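Poly(A) RNA polymerase protein 2 (Saccharomyces cerevisiae, PDB 3NYB) adds poly(A) tails to RNA as the polymerase of the TRAMP surveillance complex, in a heterodimer with the zinc-knuckle protein Air2p. Local coordinates at residues W20-I25 and K314-G318; E145-L149 and Q266-D270; D156-L160 and V193-H198; L163-K168 and I189-V193; F221-K227 and F289-F293. The protein carries 1 engineered substitution. All coordinates share one frame. Residues are numbered along the deposited sequence.

Contact 1: W20-I25 and K314-G318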
# COMPACT_ATOMS: atom_id res chain seq x y z
N TRP A 20 0.70 -20.00 8.50
CA TRP A 20 -0.36 -19.39 9.28
C TRP A 20 -0.62 -18.01 8.69
O TRP A 20 -1.72 -17.71 8.18
CB TRP A 20 0.16 -19.21 10.71
CG TRP A 20 -0.80 -19.35 11.87
CD1 TRP A 20 -0.56 -19.96 13.07
CD2 TRP A 20 -2.14 -18.83 11.95
NE1 TRP A 20 -1.66 -19.87 13.89
CE2 TRP A 20 -2.62 -19.19 13.23
CE3 TRP A 20 -2.95 -18.13 11.07
CZ2 TRP A 20 -3.92 -18.85 13.63
CZ3 TRP A 20 -4.24 -17.79 11.49
CH2 TRP A 20 -4.70 -18.16 12.76
N LEU A 21 0.39 -17.15 8.76
CA LEU A 21 0.23 -15.76 8.34
C LEU A 21 -0.18 -15.63 6.88
O LEU A 21 -1.14 -14.94 6.55
CB LEU A 21 1.50 -14.96 8.60
CG LEU A 21 1.30 -13.47 8.31
CD1 LEU A 21 0.13 -12.95 9.12
CD2 LEU A 21 2.55 -12.69 8.62
N THR A 22 0.56 -16.29 6.00
CA THR A 22 0.28 -16.27 4.58
C THR A 22 -1.17 -16.63 4.30
O THR A 22 -1.87 -15.93 3.56
CB THR A 22 1.21 -17.24 3.87
OG1 THR A 22 2.54 -16.68 3.86
CG2 THR A 22 0.75 -17.48 2.43
N PHE A 23 -1.64 -17.71 4.90
CA PHE A 23 -3.01 -18.16 4.75
C PHE A 23 -4.02 -17.14 5.28
O PHE A 23 -5.08 -16.94 4.68
CB PHE A 23 -3.22 -19.50 5.45
CG PHE A 23 -2.41 -20.62 4.86
CD1 PHE A 23 -2.05 -20.59 3.52
CD2 PHE A 23 -2.04 -21.71 5.63
CE1 PHE A 23 -1.31 -21.63 2.96
CE2 PHE A 23 -1.31 -22.75 5.08
CZ PHE A 23 -0.94 -22.71 3.75
N GLU A 24 -3.71 -16.50 6.40
CA GLU A 24 -4.62 -15.51 6.95
C GLU A 24 -4.69 -14.28 6.05
O GLU A 24 -5.75 -13.68 5.90
CB GLU A 24 -4.27 -15.10 8.38
CG GLU A 24 -5.45 -14.44 9.08
CD GLU A 24 -5.12 -13.78 10.40
OE1 GLU A 24 -4.04 -14.06 10.97
OE2 GLU A 24 -5.96 -12.98 10.88
N ILE A 25 -3.57 -13.91 5.44
CA ILE A 25 -3.59 -12.80 4.50
C ILE A 25 -4.59 -13.08 3.37
O ILE A 25 -5.44 -12.23 3.08
CB ILE A 25 -2.19 -12.47 3.93
CG1 ILE A 25 -1.23 -12.11 5.08
CG2 ILE A 25 -2.25 -11.31 2.95
CD1 ILE A 25 0.12 -11.62 4.61
N LYS A 314 -7.16 -18.29 16.75
CA LYS A 314 -6.44 -17.04 16.95
C LYS A 314 -6.12 -16.36 15.63
O LYS A 314 -6.20 -16.98 14.58
CB LYS A 314 -5.17 -17.24 17.78
CG LYS A 314 -5.44 -17.48 19.24
CD LYS A 314 -6.62 -16.64 19.72
CE LYS A 314 -7.04 -17.05 21.12
NZ LYS A 314 -5.89 -16.92 22.06
N SER A 315 -5.79 -15.08 15.71
CA SER A 315 -5.54 -14.27 14.54
C SER A 315 -4.24 -13.51 14.68
O SER A 315 -4.03 -12.81 15.66
CB SER A 315 -6.67 -13.28 14.33
OG SER A 315 -6.33 -12.38 13.30
N ILE A 316 -3.37 -13.65 13.68
CA ILE A 316 -2.10 -12.94 13.66
C ILE A 316 -2.32 -11.49 13.21
O ILE A 316 -1.88 -10.56 13.89
CB ILE A 316 -1.10 -13.59 12.70
CG1 ILE A 316 -0.71 -14.98 13.17
CG2 ILE A 316 0.14 -12.74 12.56
CD1 ILE A 316 0.13 -15.73 12.15
N LEU A 317 -2.99 -11.33 12.07
CA LEU A 317 -3.27 -10.01 11.49
C LEU A 317 -4.18 -9.16 12.38
O LEU A 317 -4.00 -7.95 12.47
CB LEU A 317 -3.92 -10.14 10.11
CG LEU A 317 -3.15 -10.67 8.92
CD1 LEU A 317 -4.08 -10.83 7.73
CD2 LEU A 317 -2.03 -9.70 8.59
N GLY A 318 -5.13 -9.81 13.03
CA GLY A 318 -6.24 -9.13 13.68
C GLY A 318 -5.93 -7.83 14.42
O GLY A 318 -6.66 -6.85 14.27
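A carboxylate carried on an extended side chain dominates this meeting of helix 17-31 with the loop near the C-terminus. Glu24 has chi1 and chi2 both in t, so that its carboxylate reaches the loop. Its OE1 accepts from two successive amides, Ile316 N at 2.8 Å and Leu317 N at 3.1 Å, while its OE2 takes the hydroxyl hydrogen of Ser315 OG at 2.5 Å. Trp5 NE1 adds another donor to OE2, so the buried carboxylate is well supplied with hydrogen-bond donors. Ser315, with chi1 in t, holds OG where it also accepts from Gly318 N (2.8 Å), closing an ST motif. Gly318 suits its place because a beta carbon there would strike that hydroxyl oxygen. Apolar side chains flank the polar group. Trp20, its chi1 of -146° lying between wells, lays its indole against the loop, and Ile316 (m, t) extends CG1 over one face of that ring, with its CD1 3.7 Å from Trp20 CG. Leu21, t and p, bends its CD1 to 3.4 Å from Ile316 CG2. Leu317 (m, t) sends CD2 to 3.9 Å from Leu21 CD1 and CD1 to 4.1 Å from Ile25 CG1. Leu214 and Leu218 of helix 214-228 pack on Ile25. An ST motif whose amides bind a buried glutamate ties the two ends of the chain together on the helical part of the fold, away from the five-stranded sheet.

Contact 2: E145-L149 and Q266-D270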
# COMPACT_ATOMS: atom_id res chain seq x y z
N GLU A 145 0.47 8.30 -17.04
CA GLU A 145 1.58 7.36 -17.00
C GLU A 145 1.56 6.56 -15.69
O GLU A 145 1.84 5.36 -15.70
CB GLU A 145 2.91 8.10 -17.14
CG GLU A 145 3.19 9.04 -15.99
CD GLU A 145 2.24 10.25 -15.94
OE1 GLU A 145 1.72 10.63 -17.02
OE2 GLU A 145 2.02 10.83 -14.84
N ALA A 146 1.21 7.21 -14.58
CA ALA A 146 1.11 6.50 -13.30
C ALA A 146 0.11 5.36 -13.40
O ALA A 146 0.39 4.24 -12.97
CB ALA A 146 0.71 7.42 -12.17
N ALA A 147 -1.06 5.67 -13.93
CA ALA A 147 -2.11 4.67 -14.01
C ALA A 147 -1.62 3.45 -14.77
O ALA A 147 -1.84 2.31 -14.35
CB ALA A 147 -3.35 5.25 -14.66
N LYS A 148 -0.93 3.68 -15.89
CA LYS A 148 -0.47 2.59 -16.74
C LYS A 148 0.58 1.73 -16.02
O LYS A 148 0.57 0.50 -16.11
CB LYS A 148 0.07 3.11 -18.07
CG LYS A 148 0.16 2.05 -19.17
CD LYS A 148 -1.22 1.58 -19.66
CE LYS A 148 -1.12 0.55 -20.79
NZ LYS A 148 -0.73 1.13 -22.12
N LEU A 149 1.50 2.39 -15.31
CA LEU A 149 2.46 1.66 -14.50
C LEU A 149 1.75 0.67 -13.58
O LEU A 149 2.12 -0.51 -13.51
CB LEU A 149 3.31 2.63 -13.67
CG LEU A 149 4.33 3.44 -14.48
CD1 LEU A 149 5.11 4.37 -13.56
CD2 LEU A 149 5.27 2.52 -15.24
N GLN A 266 10.02 9.29 -7.60
CA GLN A 266 10.04 10.01 -8.87
C GLN A 266 8.69 9.97 -9.58
O GLN A 266 8.16 8.89 -9.87
CB GLN A 266 11.13 9.44 -9.78
CG GLN A 266 11.49 10.35 -10.94
CD GLN A 266 12.85 10.03 -11.51
OE1 GLN A 266 13.12 8.90 -11.92
NE2 GLN A 266 13.73 11.03 -11.53
N ASP A 267 8.14 11.15 -9.86
CA ASP A 267 6.86 11.26 -10.54
C ASP A 267 6.96 10.67 -11.95
O ASP A 267 7.76 11.13 -12.75
CB ASP A 267 6.42 12.73 -10.62
CG ASP A 267 4.98 12.89 -11.04
OD1 ASP A 267 4.38 11.89 -11.51
OD2 ASP A 267 4.44 14.01 -10.90
N PRO A 268 6.15 9.64 -12.24
CA PRO A 268 6.24 8.94 -13.53
C PRO A 268 5.94 9.82 -14.73
O PRO A 268 6.35 9.48 -15.83
CB PRO A 268 5.15 7.87 -13.42
CG PRO A 268 4.96 7.67 -11.99
CD PRO A 268 5.18 9.00 -11.34
N GLY A 269 5.23 10.93 -14.52
CA GLY A 269 4.84 11.79 -15.62
C GLY A 269 5.70 13.03 -15.67
O GLY A 269 5.58 13.88 -16.55
N ASP A 270 6.60 13.11 -14.69
CA ASP A 270 7.48 14.24 -14.55
C ASP A 270 8.62 13.78 -13.65
O ASP A 270 8.48 13.75 -12.42
CB ASP A 270 6.72 15.43 -13.96
CG ASP A 270 7.63 16.59 -13.62
OD1 ASP A 270 7.59 17.61 -14.34
OD2 ASP A 270 8.36 16.50 -12.62
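Van der Waals contact does most of the work between the start of helix 145-155 and the tight turn at 266-270. Pro268 is the projecting piece: its CB lies 3.5 Å from Leu149 CD1, and its CG 4.3 Å from Ala146 CB. One helical turn separates Leu149 from Glu145, so both side chains face the proline, and the small Ala146 between them lets the ring come near the helix backbone. Phe187 of helix 186-198 touches both Ala146 and Pro268. Between the two segments there are no hydrogen bonds; those of the turn are internal. Asp267 to Asp270 make a type I beta turn, closed by Asp270 N to Asp267 O at 3.0 Å, and Asp267 OD1 adds an Asx turn by accepting from Gly269 N at 3.3 Å. Proline fits the second position of such a turn because its ring already fixes phi near the required -60°. The turn follows directly on a short, weakly bonded strand, 266-267, while the helix comes after strand 132-137, the last in sequence of the palm sheet of this nucleotidyltransferase. Charge is unfavourable, if anything: Glu145 OE2 and Asp267 OD1 are like-charged atoms 4.2 Å apart, tolerable because both residues are partly exposed. Asp267 OD2 is hydrogen-bonded by Asn273 ND2. Gly269 has no side chain, and a beta carbon there would collide with Glu145 OE2 as modelled.

Contact 3: D156-L160 and V193-H198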
# COMPACT_ATOMS: atom_id res chain seq x y z
N ASP A 156 3.04 -8.14 -13.99
CA ASP A 156 4.30 -8.86 -13.78
C ASP A 156 4.75 -8.94 -12.32
O ASP A 156 5.95 -9.03 -12.05
CB ASP A 156 5.41 -8.29 -14.68
CG ASP A 156 5.76 -6.84 -14.36
OD1 ASP A 156 5.62 -5.99 -15.26
OD2 ASP A 156 6.17 -6.56 -13.22
N THR A 157 3.79 -8.94 -11.39
CA THR A 157 4.14 -8.95 -9.97
C THR A 157 3.18 -9.74 -9.10
O THR A 157 2.25 -9.19 -8.53
CB THR A 157 4.19 -7.51 -9.40
OG1 THR A 157 5.03 -6.70 -10.22
CG2 THR A 157 4.71 -7.52 -7.99
N PRO A 158 3.41 -11.05 -8.97
CA PRO A 158 2.55 -11.82 -8.07
C PRO A 158 2.70 -11.37 -6.61
O PRO A 158 3.82 -11.29 -6.09
CB PRO A 158 3.06 -13.26 -8.25
CG PRO A 158 3.73 -13.26 -9.60
CD PRO A 158 4.36 -11.91 -9.71
N GLY A 159 1.59 -11.07 -5.96
CA GLY A 159 1.61 -10.69 -4.57
C GLY A 159 1.34 -9.22 -4.36
O GLY A 159 1.01 -8.78 -3.25
N LEU A 160 1.48 -8.45 -5.43
CA LEU A 160 1.33 -7.00 -5.34
C LEU A 160 -0.03 -6.57 -4.73
O LEU A 160 -0.06 -5.84 -3.74
CB LEU A 160 1.54 -6.35 -6.70
CG LEU A 160 1.60 -4.83 -6.65
CD1 LEU A 160 2.56 -4.35 -5.56
CD2 LEU A 160 1.95 -4.26 -8.01
N VAL A 193 5.60 -1.15 -2.18
CA VAL A 193 5.44 -2.58 -2.20
C VAL A 193 6.08 -3.14 -3.45
O VAL A 193 6.87 -4.08 -3.39
CB VAL A 193 3.95 -2.96 -2.17
CG1 VAL A 193 3.77 -4.47 -2.11
CG2 VAL A 193 3.30 -2.31 -0.99
N PHE A 194 5.75 -2.56 -4.59
CA PHE A 194 6.26 -3.03 -5.86
C PHE A 194 7.78 -3.09 -5.84
O PHE A 194 8.38 -4.13 -6.14
CB PHE A 194 5.78 -2.14 -7.00
CG PHE A 194 6.47 -2.40 -8.31
CD1 PHE A 194 6.45 -3.67 -8.87
CD2 PHE A 194 7.13 -1.38 -8.98
CE1 PHE A 194 7.08 -3.91 -10.08
CE2 PHE A 194 7.76 -1.61 -10.18
CZ PHE A 194 7.73 -2.88 -10.73
N SER A 195 8.40 -1.97 -5.48
CA SER A 195 9.84 -1.91 -5.39
C SER A 195 10.36 -3.05 -4.52
O SER A 195 11.12 -3.91 -4.98
CB SER A 195 10.27 -0.57 -4.81
OG SER A 195 11.57 -0.66 -4.24
N PHE A 196 9.93 -3.06 -3.26
CA PHE A 196 10.32 -4.09 -2.31
C PHE A 196 10.25 -5.50 -2.91
O PHE A 196 11.24 -6.24 -2.89
CB PHE A 196 9.46 -3.98 -1.05
CG PHE A 196 9.38 -5.25 -0.25
CD1 PHE A 196 10.41 -5.61 0.61
CD2 PHE A 196 8.26 -6.06 -0.33
CE1 PHE A 196 10.32 -6.77 1.37
CE2 PHE A 196 8.17 -7.22 0.43
CZ PHE A 196 9.21 -7.58 1.28
N LEU A 197 9.10 -5.87 -3.44
CA LEU A 197 8.94 -7.18 -4.07
C LEU A 197 10.00 -7.44 -5.13
O LEU A 197 10.68 -8.46 -5.10
CB LEU A 197 7.54 -7.30 -4.69
CG LEU A 197 6.45 -8.14 -4.00
CD1 LEU A 197 6.42 -7.98 -2.50
CD2 LEU A 197 5.07 -7.86 -4.60
N HIS A 198 10.16 -6.50 -6.05
CA HIS A 198 10.98 -6.73 -7.23
C HIS A 198 12.48 -6.77 -6.97
O HIS A 198 13.23 -7.31 -7.78
CB HIS A 198 10.65 -5.75 -8.35
CG HIS A 198 9.87 -6.35 -9.46
ND1 HIS A 198 8.96 -7.38 -9.27
CD2 HIS A 198 9.84 -6.09 -10.79
CE1 HIS A 198 8.42 -7.72 -10.42
NE2 HIS A 198 8.93 -6.94 -11.36
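Leu197 is the bump here, and the curved backbone of the turn 157-160 is the hollow that receives it. Its CD2 lies 3.4 Å from Thr157 CG2, 3.9 Å from Pro158 O, 4.0 Å from Gly159 C and 3.7 Å from Leu160 N, so one methyl group touches every residue of the turn. The hollow owes its form to a type II beta turn from Thr157 to Leu160. Pro158 supplies the restricted phi of the second position; Gly159 adopts a positive phi of 108°, which glycine tolerates best because a side chain would collide with Pro158 O, and it then serves as N-cap of helix 160-173. A second bump projects the other way: Leu160 CD1 fits beside Val193, 3.7 Å from its CG1, and 4.2 Å from Phe194 CB. At the outer end, Thr157 OG1 meets the edge of the Phe194 ring, 3.5 Å from CE1. Threonine suits this spot because its methyl faces leucine while its hydroxyl is bonded to Trp153 O. The edge of the His198 ring abuts the backbone, CE1 being 3.2 Å from Asp156 O. Trp153 of helix 145-155 stacks on Phe194, so the turn and the helix before it share one face of helix 186-198. Around that helix, Phe221 of helix 214-228 touches Val193, strand 243-247 meets Phe194 and His198 through Pro243, and Phe196 packs on Phe78 of the Air2p chain.

Contact 4: L163-K168 and I189-V193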
# COMPACT_ATOMS: atom_id res chain seq x y z
N LEU A 163 -0.44 -7.63 -0.80
CA LEU A 163 0.34 -6.84 0.14
C LEU A 163 -0.17 -5.40 0.17
O LEU A 163 -0.22 -4.78 1.23
CB LEU A 163 1.83 -6.91 -0.16
CG LEU A 163 2.42 -8.28 0.14
CD1 LEU A 163 3.94 -8.23 0.20
CD2 LEU A 163 1.87 -8.79 1.46
N VAL A 164 -0.56 -4.87 -0.98
CA VAL A 164 -1.10 -3.52 -1.02
C VAL A 164 -2.37 -3.40 -0.18
O VAL A 164 -2.53 -2.45 0.60
CB VAL A 164 -1.37 -3.05 -2.46
CG1 VAL A 164 -2.14 -1.76 -2.46
CG2 VAL A 164 -0.04 -2.86 -3.19
N LEU A 165 -3.27 -4.37 -0.31
CA LEU A 165 -4.49 -4.34 0.49
C LEU A 165 -4.17 -4.33 1.99
O LEU A 165 -4.72 -3.54 2.74
CB LEU A 165 -5.42 -5.48 0.12
CG LEU A 165 -6.07 -5.30 -1.25
CD1 LEU A 165 -6.89 -6.53 -1.64
CD2 LEU A 165 -6.93 -4.04 -1.27
N ILE A 166 -3.27 -5.20 2.42
CA ILE A 166 -2.88 -5.25 3.83
C ILE A 166 -2.30 -3.93 4.31
O ILE A 166 -2.74 -3.36 5.31
CB ILE A 166 -1.87 -6.36 4.09
CG1 ILE A 166 -2.42 -7.69 3.60
CG2 ILE A 166 -1.57 -6.44 5.57
CD1 ILE A 166 -3.65 -8.14 4.33
N VAL A 167 -1.29 -3.44 3.59
CA VAL A 167 -0.65 -2.18 3.92
C VAL A 167 -1.67 -1.03 3.87
O VAL A 167 -1.58 -0.08 4.65
CB VAL A 167 0.49 -1.87 2.95
CG1 VAL A 167 1.28 -0.66 3.41
CG2 VAL A 167 1.41 -3.06 2.83
N LYS A 168 -2.62 -1.13 2.95
CA LYS A 168 -3.62 -0.07 2.81
C LYS A 168 -4.50 -0.09 4.05
O LYS A 168 -4.70 0.94 4.70
CB LYS A 168 -4.44 -0.28 1.53
CG LYS A 168 -4.48 0.91 0.58
CD LYS A 168 -4.66 0.44 -0.87
CE LYS A 168 -4.89 1.58 -1.85
NZ LYS A 168 -6.18 2.28 -1.63
N ILE A 189 1.94 4.08 -2.14
CA ILE A 189 1.90 2.82 -1.42
C ILE A 189 2.23 1.69 -2.38
O ILE A 189 3.05 0.83 -2.09
CB ILE A 189 0.54 2.55 -0.78
CG1 ILE A 189 0.15 3.70 0.15
CG2 ILE A 189 0.58 1.24 -0.00
CD1 ILE A 189 -1.29 3.60 0.65
N ILE A 190 1.58 1.72 -3.54
CA ILE A 190 1.80 0.71 -4.56
C ILE A 190 3.27 0.64 -4.93
O ILE A 190 3.85 -0.45 -5.00
CB ILE A 190 0.99 1.00 -5.82
CG1 ILE A 190 -0.48 1.17 -5.46
CG2 ILE A 190 1.17 -0.10 -6.83
CD1 ILE A 190 -1.38 1.37 -6.67
N CYS A 191 3.87 1.81 -5.14
CA CYS A 191 5.29 1.88 -5.46
C CYS A 191 6.17 1.16 -4.44
O CYS A 191 6.97 0.30 -4.82
CB CYS A 191 5.74 3.33 -5.60
SG CYS A 191 7.45 3.47 -6.09
N LEU A 192 6.02 1.51 -3.17
CA LEU A 192 6.84 0.92 -2.11
C LEU A 192 6.81 -0.60 -2.13
O LEU A 192 7.84 -1.26 -2.07
CB LEU A 192 6.40 1.41 -0.74
CG LEU A 192 6.50 2.90 -0.45
CD1 LEU A 192 5.89 3.18 0.91
CD2 LEU A 192 7.94 3.39 -0.52
N VAL A 193 5.60 -1.15 -2.18
CA VAL A 193 5.44 -2.58 -2.20
C VAL A 193 6.08 -3.14 -3.45
O VAL A 193 6.87 -4.08 -3.39
CB VAL A 193 3.95 -2.96 -2.17
CG1 VAL A 193 3.77 -4.47 -2.11
CG2 VAL A 193 3.30 -2.31 -0.99
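Helices 160-173 and 186-198 follow one another in the chain and cross here obliquely, the N-to-C directions of segments 163-168 and 189-193 being 124° apart, with local axes 9.8 Å from each other at closest approach. The backbones come nearest at Val164 and Ile190, whose CA atoms are 6.2 Å apart. On one helix the contacts fall at Leu163, Val164, Val167 and Lys168, and on the other at Ile189, Ile190 and Val193, the spacing expected when each helix offers a single face. Val193 is the busiest residue: its CG1 lies 3.7 Å from Leu163 CB, and its CG2 lies 4.0 Å from Val164 CG2 and 4.3 Å from Val167 CG2. Val164 CG2 also rests 4.2 Å from Ile190 CA, against the main chain of the facing helix. Ile189 reaches across, its CG2 4.0 Å from Val167 CG1 and its CD1 4.2 Å from Lys168 CG. Lysine can border this core because only its methylene stem is used here; NZ goes on to a weak hydrogen bond with Leu72 O. Beta-branched valine and isoleucine suit the interface, as they are compact and have few rotamers to lose on burial. With Phe221 of helix 214-228 against Val167 and Val193, the pair forms part of a helical core. Since its contacts are apolar, the interface depends on close fit and exclusion of water, with no directional bond to fix the crossing.

Contact 5: F221-K227 and F289-F293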
# COMPACT_ATOMS: atom_id res chain seq x y z
N PHE A 221 8.43 -6.30 4.57
CA PHE A 221 8.06 -5.01 4.02
C PHE A 221 8.07 -3.95 5.12
O PHE A 221 8.58 -2.85 4.92
CB PHE A 221 6.69 -5.07 3.34
CG PHE A 221 6.10 -3.71 3.03
CD1 PHE A 221 6.27 -3.14 1.79
CD2 PHE A 221 5.38 -3.02 3.99
CE1 PHE A 221 5.73 -1.89 1.50
CE2 PHE A 221 4.84 -1.78 3.70
CZ PHE A 221 5.02 -1.21 2.46
N PHE A 222 7.47 -4.26 6.26
CA PHE A 222 7.44 -3.31 7.37
C PHE A 222 8.83 -3.12 7.96
O PHE A 222 9.13 -2.08 8.55
CB PHE A 222 6.47 -3.77 8.45
CG PHE A 222 5.03 -3.69 8.04
CD1 PHE A 222 4.50 -2.51 7.55
CD2 PHE A 222 4.20 -4.79 8.15
CE1 PHE A 222 3.18 -2.43 7.17
CE2 PHE A 222 2.89 -4.72 7.78
CZ PHE A 222 2.37 -3.54 7.29
N GLU A 223 9.67 -4.13 7.82
CA GLU A 223 11.03 -4.09 8.32
C GLU A 223 11.87 -3.16 7.47
O GLU A 223 12.62 -2.33 7.98
CB GLU A 223 11.63 -5.49 8.29
CG GLU A 223 13.08 -5.55 8.68
CD GLU A 223 13.65 -6.94 8.51
OE1 GLU A 223 14.19 -7.48 9.51
OE2 GLU A 223 13.56 -7.48 7.39
N LEU A 224 11.74 -3.30 6.16
CA LEU A 224 12.48 -2.45 5.24
C LEU A 224 12.10 -1.00 5.47
O LEU A 224 12.95 -0.17 5.79
CB LEU A 224 12.20 -2.86 3.80
CG LEU A 224 13.06 -2.16 2.75
CD1 LEU A 224 12.46 -0.83 2.38
CD2 LEU A 224 14.48 -1.97 3.25
N TYR A 225 10.81 -0.70 5.31
CA TYR A 225 10.33 0.67 5.32
C TYR A 225 10.08 1.21 6.72
O TYR A 225 9.73 2.38 6.88
CB TYR A 225 9.07 0.80 4.47
CG TYR A 225 9.30 0.52 3.01
CD1 TYR A 225 10.16 1.31 2.26
CD2 TYR A 225 8.65 -0.52 2.37
CE1 TYR A 225 10.37 1.07 0.92
CE2 TYR A 225 8.86 -0.77 1.02
CZ TYR A 225 9.72 0.03 0.31
OH TYR A 225 9.94 -0.21 -1.03
N GLY A 226 10.26 0.37 7.73
CA GLY A 226 10.05 0.81 9.09
C GLY A 226 11.35 1.02 9.86
O GLY A 226 11.41 1.83 10.78
N LYS A 227 12.40 0.29 9.48
CA LYS A 227 13.62 0.25 10.29
C LYS A 227 14.90 0.61 9.55
O LYS A 227 15.86 1.07 10.17
CB LYS A 227 13.77 -1.12 10.93
CG LYS A 227 12.73 -1.41 12.02
CD LYS A 227 12.67 -2.89 12.37
CE LYS A 227 13.94 -3.38 13.06
NZ LYS A 227 14.00 -4.88 13.10
N PHE A 289 5.03 1.71 10.59
CA PHE A 289 5.51 0.46 9.99
C PHE A 289 6.33 -0.35 11.00
O PHE A 289 6.19 -1.56 11.10
CB PHE A 289 6.37 0.72 8.75
CG PHE A 289 5.59 1.21 7.57
CD1 PHE A 289 4.28 0.82 7.38
CD2 PHE A 289 6.18 2.04 6.64
CE1 PHE A 289 3.56 1.27 6.29
CE2 PHE A 289 5.47 2.48 5.54
CZ PHE A 289 4.16 2.10 5.37
N ALA A 290 7.20 0.34 11.73
CA ALA A 290 8.01 -0.33 12.72
C ALA A 290 7.08 -0.95 13.76
O ALA A 290 7.28 -2.09 14.18
CB ALA A 290 8.94 0.66 13.36
N GLY A 291 6.07 -0.20 14.18
CA GLY A 291 5.04 -0.72 15.06
C GLY A 291 4.45 -2.00 14.49
O GLY A 291 4.26 -2.98 15.21
N ALA A 292 4.17 -1.99 13.20
CA ALA A 292 3.55 -3.14 12.56
C ALA A 292 4.49 -4.34 12.61
O ALA A 292 4.10 -5.44 13.00
CB ALA A 292 3.16 -2.80 11.13
N PHE A 293 5.74 -4.11 12.23
CA PHE A 293 6.78 -5.12 12.37
C PHE A 293 6.84 -5.66 13.80
O PHE A 293 6.79 -6.87 14.01
CB PHE A 293 8.12 -4.52 11.97
CG PHE A 293 9.27 -5.43 12.18
CD1 PHE A 293 9.77 -6.18 11.13
CD2 PHE A 293 9.86 -5.55 13.43
CE1 PHE A 293 10.83 -7.03 11.32
CE2 PHE A 293 10.92 -6.40 13.63
CZ PHE A 293 11.41 -7.14 12.57
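This is a close, aromatic-rich helix-helix packing in the helical part of the fold, buried but well off the chain's centre, where segments 221-227 of helix 214-228 and 289-293 of helix 282-304 run roughly antiparallel, at 142°. Their local axes approach to 7.9 Å, and the CA atoms of Gly226 and Ala290 stand just 4.3 Å apart. Glycine makes this possible: a beta carbon on Gly226 would clash with Ala290 N, and the small Ala290 matches it, its CB 3.8 Å from Gly226 O. The backbone widens into a pi-type turn at 224-227 in the same place. One knob-into-hole contact follows: Phe289 lodges among Phe221, Phe222, Tyr225 and Gly226. Phe221, Phe222 and Phe289 form an aromatic cluster. The edge of Phe221 points at the face of Phe289 in a T-shaped pair, centroids 5.6 Å apart, whereas Phe222 meets Phe289 obliquely, with CD1 atoms 3.3 Å apart. Flat rings leave faces for small groups, and two CH-pi contacts exploit them: Ala292 CB lies 3.6 Å above the centroid of the Phe222 ring, and Lys227 CD 4.1 Å above that of Phe293. Glu223 CB also touches Phe293, 3.5 Å from its CD1. Polar ends turn to other partners. Tyr225 OH bonds to Leu192 O of helix 186-198, and Glu223 forms a salt bridge through OE2 with Arg26 of the Air2p chain.

In the fold
Contacts 1, 3, 4 and 5 are buried, whereas contact 2 lies at the surface, on the far side of the chain's centre from contact 1. Contact 4 is the most central, about 6 Å from that centre to its own, and is wholly apolar. It shares Val193 and helix 186-198 with contact 3, and meets contact 5 through Phe221 and Tyr225. Ile25 of contact 1 packs on Ile166 of contact 4. Chemistry varies with place: aliphatic at the centre, a proline-glycine turn receiving a leucine in contact 3, aromatic in contact 5, a buried hydrogen-bonded carboxylate in contact 1, and a proline with neighbouring acids in contact 2.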